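Local coordinates for protein cadherin-related family member 2 (Mus musculus, PDB 5CYX) that probably links adjacent microvilli of the epithelial brush border by forming calcium-dependent heterophilic adhesion complexes with CDHR5 through its extracellular cadherin repeats, at residues L13-D19 against Q92-R98; D131-A137 against D189-I193. All blocks are in the same frame, centred on the assembly; numbering follows the deposited sequence.

Contact 1 of 2, residues L13-D19 against Q92-R98; sequences LVTLPED and QVIVEDR. With CA (calcium ion), chain C; CA (calcium ion), chain B.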
loop_
_atom_site.group_PDB
_atom_site.type_symbol
_atom_site.label_atom_id
_atom_site.label_comp_id
_atom_site.label_asym_id
_atom_site.label_seq_id
_atom_site.Cartn_x
_atom_site.Cartn_y
_atom_site.Cartn_z
ATOM N N LEU A 13 33.520 -22.240 -24.934
ATOM C CA LEU A 13 33.102 -20.856 -24.871
ATOM C C LEU A 13 34.039 -20.037 -24.033
ATOM O O LEU A 13 34.810 -20.569 -23.247
ATOM C CB LEU A 13 31.669 -20.720 -24.353
ATOM C CG LEU A 13 31.328 -21.401 -23.023
ATOM C CD1 LEU A 13 31.629 -20.503 -21.826
ATOM C CD2 LEU A 13 29.868 -21.846 -23.013
ATOM N N VAL A 14 33.972 -18.726 -24.243
ATOM C CA VAL A 14 34.657 -17.775 -23.398
ATOM C C VAL A 14 33.658 -16.694 -22.908
ATOM O O VAL A 14 32.822 -16.195 -23.686
ATOM C CB VAL A 14 35.839 -17.211 -24.193
ATOM C CG1 VAL A 14 35.419 -16.076 -25.135
ATOM C CG2 VAL A 14 36.917 -16.786 -23.254
ATOM N N THR A 15 33.751 -16.326 -21.642
ATOM C CA THR A 15 32.808 -15.421 -21.020
ATOM C C THR A 15 33.513 -14.113 -20.732
ATOM O O THR A 15 34.507 -14.123 -20.007
ATOM C CB THR A 15 32.310 -15.997 -19.666
ATOM O OG1 THR A 15 31.658 -17.241 -19.896
ATOM C CG2 THR A 15 31.309 -15.089 -19.017
ATOM N N LEU A 16 33.027 -13.004 -21.295
ATOM C CA LEU A 16 33.586 -11.670 -21.018
ATOM C C LEU A 16 32.560 -10.741 -20.355
ATOM O O LEU A 16 31.428 -10.716 -20.770
ATOM C CB LEU A 16 34.067 -11.025 -22.328
ATOM C CG LEU A 16 35.158 -11.856 -23.029
ATOM C CD1 LEU A 16 35.443 -11.386 -24.456
ATOM C CD2 LEU A 16 36.446 -11.849 -22.220
ATOM N N PRO A 17 32.957 -9.948 -19.358
ATOM C CA PRO A 17 32.043 -8.893 -18.935
ATOM C C PRO A 17 31.915 -7.737 -19.996
ATOM O O PRO A 17 32.918 -7.341 -20.616
ATOM C CB PRO A 17 32.692 -8.363 -17.663
ATOM C CG PRO A 17 34.156 -8.701 -17.751
ATOM C CD PRO A 17 34.331 -9.727 -18.844
ATOM N N GLU A 18 30.689 -7.226 -20.147
ATOM C CA GLU A 18 30.364 -6.199 -21.114
ATOM C C GLU A 18 31.094 -4.867 -20.847
ATOM O O GLU A 18 31.232 -4.099 -21.719
ATOM C CB GLU A 18 28.847 -6.002 -21.208
ATOM C CG GLU A 18 28.150 -5.260 -20.060
ATOM C CD GLU A 18 26.778 -4.737 -20.426
ATOM O OE1 GLU A 18 26.558 -4.299 -21.611
ATOM O OE2 GLU A 18 25.880 -4.702 -19.543
ATOM N N ASP A 19 31.596 -4.638 -19.635
ATOM C CA ASP A 19 32.408 -3.426 -19.337
ATOM C C ASP A 19 33.899 -3.624 -19.599
ATOM O O ASP A 19 34.695 -2.768 -19.204
ATOM C CB ASP A 19 32.185 -2.969 -17.891
ATOM C CG ASP A 19 32.460 -4.075 -16.903
ATOM O OD1 ASP A 19 32.957 -5.113 -17.356
ATOM O OD2 ASP A 19 32.231 -3.924 -15.694
ATOM N N GLN A 92 32.355 -19.891 -28.782
ATOM C CA GLN A 92 31.317 -18.970 -28.412
ATOM C C GLN A 92 31.785 -17.936 -27.353
ATOM O O GLN A 92 32.483 -18.281 -26.410
ATOM C CB GLN A 92 30.117 -19.728 -27.890
ATOM C CG GLN A 92 28.883 -18.848 -27.823
ATOM C CD GLN A 92 27.681 -19.603 -27.310
ATOM O OE1 GLN A 92 27.777 -20.362 -26.332
ATOM N NE2 GLN A 92 26.533 -19.380 -27.941
ATOM N N VAL A 93 31.341 -16.691 -27.536
ATOM C CA VAL A 93 31.542 -15.619 -26.583
ATOM C C VAL A 93 30.215 -15.332 -25.855
ATOM O O VAL A 93 29.257 -14.927 -26.487
ATOM C CB VAL A 93 32.108 -14.364 -27.270
ATOM C CG1 VAL A 93 32.364 -13.283 -26.249
ATOM C CG2 VAL A 93 33.386 -14.702 -28.002
ATOM N N ILE A 94 30.152 -15.636 -24.542
ATOM C CA ILE A 94 29.069 -15.188 -23.693
ATOM C C ILE A 94 29.450 -13.790 -23.169
ATOM O O ILE A 94 30.506 -13.623 -22.544
ATOM C CB ILE A 94 28.818 -16.182 -22.538
ATOM C CG1 ILE A 94 28.595 -17.623 -23.052
ATOM C CG2 ILE A 94 27.632 -15.772 -21.679
ATOM C CD1 ILE A 94 27.559 -17.725 -24.170
ATOM N N VAL A 95 28.623 -12.783 -23.437
ATOM C CA VAL A 95 28.788 -11.448 -22.856
ATOM C C VAL A 95 27.961 -11.377 -21.585
ATOM O O VAL A 95 26.772 -11.650 -21.613
ATOM C CB VAL A 95 28.375 -10.338 -23.842
ATOM C CG1 VAL A 95 28.609 -8.949 -23.247
ATOM C CG2 VAL A 95 29.190 -10.442 -25.116
ATOM N N GLU A 96 28.589 -11.080 -20.452
ATOM C CA GLU A 96 27.865 -10.923 -19.190
ATOM C C GLU A 96 27.352 -9.495 -18.961
ATOM O O GLU A 96 28.084 -8.487 -19.156
ATOM C CB GLU A 96 28.736 -11.289 -17.993
ATOM C CG GLU A 96 28.965 -12.769 -17.811
ATOM C CD GLU A 96 29.555 -13.115 -16.439
ATOM O OE1 GLU A 96 30.357 -12.293 -15.911
ATOM O OE2 GLU A 96 29.210 -14.212 -15.915
ATOM N N ASP A 97 26.129 -9.428 -18.459
ATOM C CA ASP A 97 25.474 -8.184 -18.134
ATOM C C ASP A 97 26.228 -7.492 -16.989
ATOM O O ASP A 97 26.674 -8.165 -16.021
ATOM C CB ASP A 97 23.998 -8.426 -17.710
ATOM C CG ASP A 97 23.167 -7.123 -17.663
ATOM O OD1 ASP A 97 23.543 -6.109 -18.317
ATOM O OD2 ASP A 97 22.155 -7.106 -16.914
ATOM N N ARG A 98 26.398 -6.173 -17.127
ATOM C CA ARG A 98 26.867 -5.334 -15.968
ATOM C C ARG A 98 25.925 -4.109 -15.820
ATOM O O ARG A 98 25.159 -3.740 -16.786
ATOM C CB ARG A 98 28.305 -4.922 -16.172
ATOM C CG ARG A 98 29.306 -6.066 -16.137
ATOM C CD ARG A 98 29.656 -6.386 -14.709
ATOM N NE ARG A 98 30.552 -7.524 -14.583
ATOM C CZ ARG A 98 30.196 -8.795 -14.549
ATOM N NH1 ARG A 98 31.122 -9.720 -14.395
ATOM N NH2 ARG A 98 28.934 -9.177 -14.671
HETATM CA CA CA C . 23.938 -3.897 -18.887
HETATM CA CA CA B . 25.525 -2.218 -22.168
HETATM O O HOH W 1 32.772 -5.696 -13.953
HETATM O O HOH W 2 24.364 -0.071 -22.496
#
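Arg-98 folds back over Pro-17, whose CB lies 3.8 Å from NE, against one face of the guanidinium. Arg-98 NH1 meets Glu-96 OE1 at 3.1 Å in a salt bridge, Arg-98 NH2 donates to Asp-97 O at 2.8 Å, and a water joins Arg-98 NE to Asp-19 OD2, which also accepts from the backbone of Asp-195.

Behind this knot, 13-17 and 92-96 pair as parallel strands. Hydrogen bonds pass to and fro, from Val-14 N to Gln-92 O (2.7 Å) through to Glu-18 N to Glu-96 O (3.1 Å). Val-14, Leu-16, Val-93 and Val-95 face the buried side, where Leu-16 CD1 packs 4.0 Å from Val-93 CG1.

Beyond the pairing, Glu-18 turns toward calcium: OE2 accepts from Arg-98 N (2.9 Å) and binds the ion shared with Asp-97 OD1 and Arg-98 O, while OE1 binds a second calcium. Asp-97 OD2 probably hydrogen-bonds to Thr-134. Glu-69 and Asp-100 serve both ions; Asp-67 completes the protein ligands of the second, Asp-133 those of the first.

Strand 13-17 forms one edge of the first cadherin repeat's mixed sheet, parallel to 86-96, whose other side pairs antiparallel with 73-81; Leu-66 packs against Leu-16 and Val-95.

Contact 2 of 2, residues D131-A137 against D189-I193; sequences DKDTGTA and DSGGI. With CA (calcium ion), chain D; CA (calcium ion), chain C.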
loop_
_atom_site.group_PDB
_atom_site.type_symbol
_atom_site.label_atom_id
_atom_site.label_comp_id
_atom_site.label_asym_id
_atom_site.label_seq_id
_atom_site.Cartn_x
_atom_site.Cartn_y
_atom_site.Cartn_z
ATOM N N ASP A 131 14.660 0.385 -16.754
ATOM C CA ASP A 131 16.105 0.258 -16.718
ATOM C C ASP A 131 16.424 -0.950 -17.566
ATOM O O ASP A 131 15.962 -2.044 -17.272
ATOM C CB ASP A 131 16.584 0.045 -15.281
ATOM C CG ASP A 131 18.100 -0.013 -15.145
ATOM O OD1 ASP A 131 18.796 -0.720 -15.890
ATOM O OD2 ASP A 131 18.638 0.610 -14.202
ATOM N N LYS A 132 17.238 -0.742 -18.593
ATOM C CA LYS A 132 17.510 -1.799 -19.585
ATOM C C LYS A 132 18.355 -2.971 -19.117
ATOM O O LYS A 132 18.414 -3.970 -19.811
ATOM C CB LYS A 132 18.136 -1.191 -20.821
ATOM C CG LYS A 132 17.166 -0.250 -21.511
ATOM C CD LYS A 132 17.076 -0.556 -22.992
ATOM C CE LYS A 132 18.294 -0.023 -23.755
ATOM N NZ LYS A 132 18.624 -0.869 -24.954
ATOM N N ASP A 133 19.007 -2.876 -17.950
ATOM C CA ASP A 133 19.808 -3.984 -17.495
ATOM C C ASP A 133 18.846 -5.113 -17.057
ATOM O O ASP A 133 17.638 -4.913 -16.964
ATOM C CB ASP A 133 20.785 -3.582 -16.374
ATOM C CG ASP A 133 21.709 -2.429 -16.816
ATOM O OD1 ASP A 133 22.276 -2.508 -17.941
ATOM O OD2 ASP A 133 21.726 -1.446 -16.080
ATOM N N THR A 134 19.427 -6.281 -16.793
ATOM C CA THR A 134 18.692 -7.489 -16.416
ATOM C C THR A 134 19.070 -7.891 -14.981
ATOM O O THR A 134 20.190 -7.638 -14.548
ATOM C CB THR A 134 19.094 -8.615 -17.381
ATOM O OG1 THR A 134 18.694 -8.273 -18.732
ATOM C CG2 THR A 134 18.419 -9.988 -16.982
ATOM N N GLY A 135 18.181 -8.548 -14.244
ATOM C CA GLY A 135 18.469 -8.879 -12.863
ATOM C C GLY A 135 18.308 -7.646 -11.979
ATOM O O GLY A 135 17.584 -6.691 -12.333
ATOM N N THR A 136 18.921 -7.682 -10.794
ATOM C CA THR A 136 18.720 -6.594 -9.838
ATOM C C THR A 136 19.238 -5.298 -10.434
ATOM O O THR A 136 18.802 -4.235 -10.052
ATOM C CB THR A 136 19.392 -6.842 -8.473
ATOM O OG1 THR A 136 20.782 -7.006 -8.688
ATOM C CG2 THR A 136 18.819 -8.186 -7.831
ATOM N N ALA A 137 20.182 -5.388 -11.350
ATOM C CA ALA A 137 20.638 -4.190 -12.057
ATOM C C ALA A 137 19.551 -3.540 -12.883
ATOM O O ALA A 137 19.705 -2.368 -13.338
ATOM C CB ALA A 137 21.795 -4.542 -12.955
ATOM N N ASP A 189 18.043 1.560 -9.523
ATOM C CA ASP A 189 17.967 0.142 -9.662
ATOM C C ASP A 189 18.328 -0.453 -8.276
ATOM O O ASP A 189 18.656 0.282 -7.305
ATOM C CB ASP A 189 18.807 -0.386 -10.843
ATOM C CG ASP A 189 20.260 0.005 -10.772
ATOM O OD1 ASP A 189 20.795 0.075 -9.656
ATOM O OD2 ASP A 189 20.871 0.282 -11.846
ATOM N N SER A 190 18.336 -1.759 -8.218
ATOM C CA SER A 190 18.530 -2.501 -6.976
ATOM C C SER A 190 19.994 -3.010 -6.907
ATOM O O SER A 190 20.322 -3.887 -6.158
ATOM C CB SER A 190 17.516 -3.659 -6.910
ATOM O OG SER A 190 16.170 -3.216 -7.081
ATOM N N GLY A 191 20.895 -2.411 -7.694
ATOM C CA GLY A 191 22.302 -2.734 -7.649
ATOM C C GLY A 191 22.689 -3.912 -8.511
ATOM O O GLY A 191 21.841 -4.711 -8.998
ATOM N N GLY A 192 23.992 -4.013 -8.661
ATOM C CA GLY A 192 24.688 -4.926 -9.564
ATOM C C GLY A 192 26.188 -4.575 -9.487
ATOM O O GLY A 192 26.670 -4.074 -8.462
ATOM N N ILE A 193 26.911 -4.912 -10.545
ATOM C CA ILE A 193 28.349 -4.810 -10.601
ATOM C C ILE A 193 28.687 -3.939 -11.804
ATOM O O ILE A 193 28.053 -4.079 -12.879
ATOM C CB ILE A 193 28.991 -6.192 -10.845
ATOM C CG1 ILE A 193 28.566 -7.215 -9.764
ATOM C CG2 ILE A 193 30.510 -6.092 -10.951
ATOM C CD1 ILE A 193 28.955 -6.804 -8.364
HETATM CA CA CA D . 20.700 -0.456 -14.230
HETATM CA CA CA C . 23.938 -3.897 -18.887
#
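Five side-chain and backbone oxygens from these two loops converge on one calcium ion, and the rotamers explain how. Asp-131, in the t rotamer, presents its carboxylate edge-on, so that OD1 (2.5 Å) and OD2 (2.3 Å) both bind the ion. Its OD1 also accepts from Asp-133 N at 3.0 Å, an Asx turn that brings Asp-133 round to the metal. Asp-133, in the m rotamer, bridges two ions: OD2 is 2.3 Å from this calcium and OD1 2.4 Å from the next.

Across the gap, Asp-189 takes the p rotamer. Asp-189 OD2 reaches the calcium at 2.5 Å, while OD1 accepts from Gly-191 N at 3.2 Å in a second Asx turn; the Asp-189 carboxylate also has Gln-201 as a polar partner outside these segments. The p rotamer of Thr-136 sets OG1 2.5 Å from Gly-191 O, to which it donates, and Ser-190 N returns a hydrogen bond to Thr-136 O at 3.1 Å. These bonds hold the loops together beside Ala-137, whose carbonyl O binds the ion at 2.3 Å. Gly-135 and Gly-191 adopt backbone angles at which a CB would strike the preceding carbonyl.

Asn-99 and Asn-101 of the linker complete the coordination. Asp-131 and Asp-133 form the DXD motif of the second cadherin repeat, part of the classical calcium site between successive extracellular repeats.

In the fold
Contact 1 lies at the linker end of the first cadherin repeat and contact 2 at the linker end of the second, so they face each other across the linker, centres about 16 Å apart. They share one calcium, bound by Glu-18, Asp-97 and Arg-98 on one side and Asp-133 on the other; Asp-97 OD2 probably also accepts from Thr-134 N, at 2.9 Å. Contact 1 is partly buried and built mainly on regular strand pairing, with an apolar inner face, a mixed and partly exposed outer one, and calcium ligands just past the strand ends. Contact 2 is smaller but more buried, made almost wholly of loops, with metal coordination in place of a hydrophobic core.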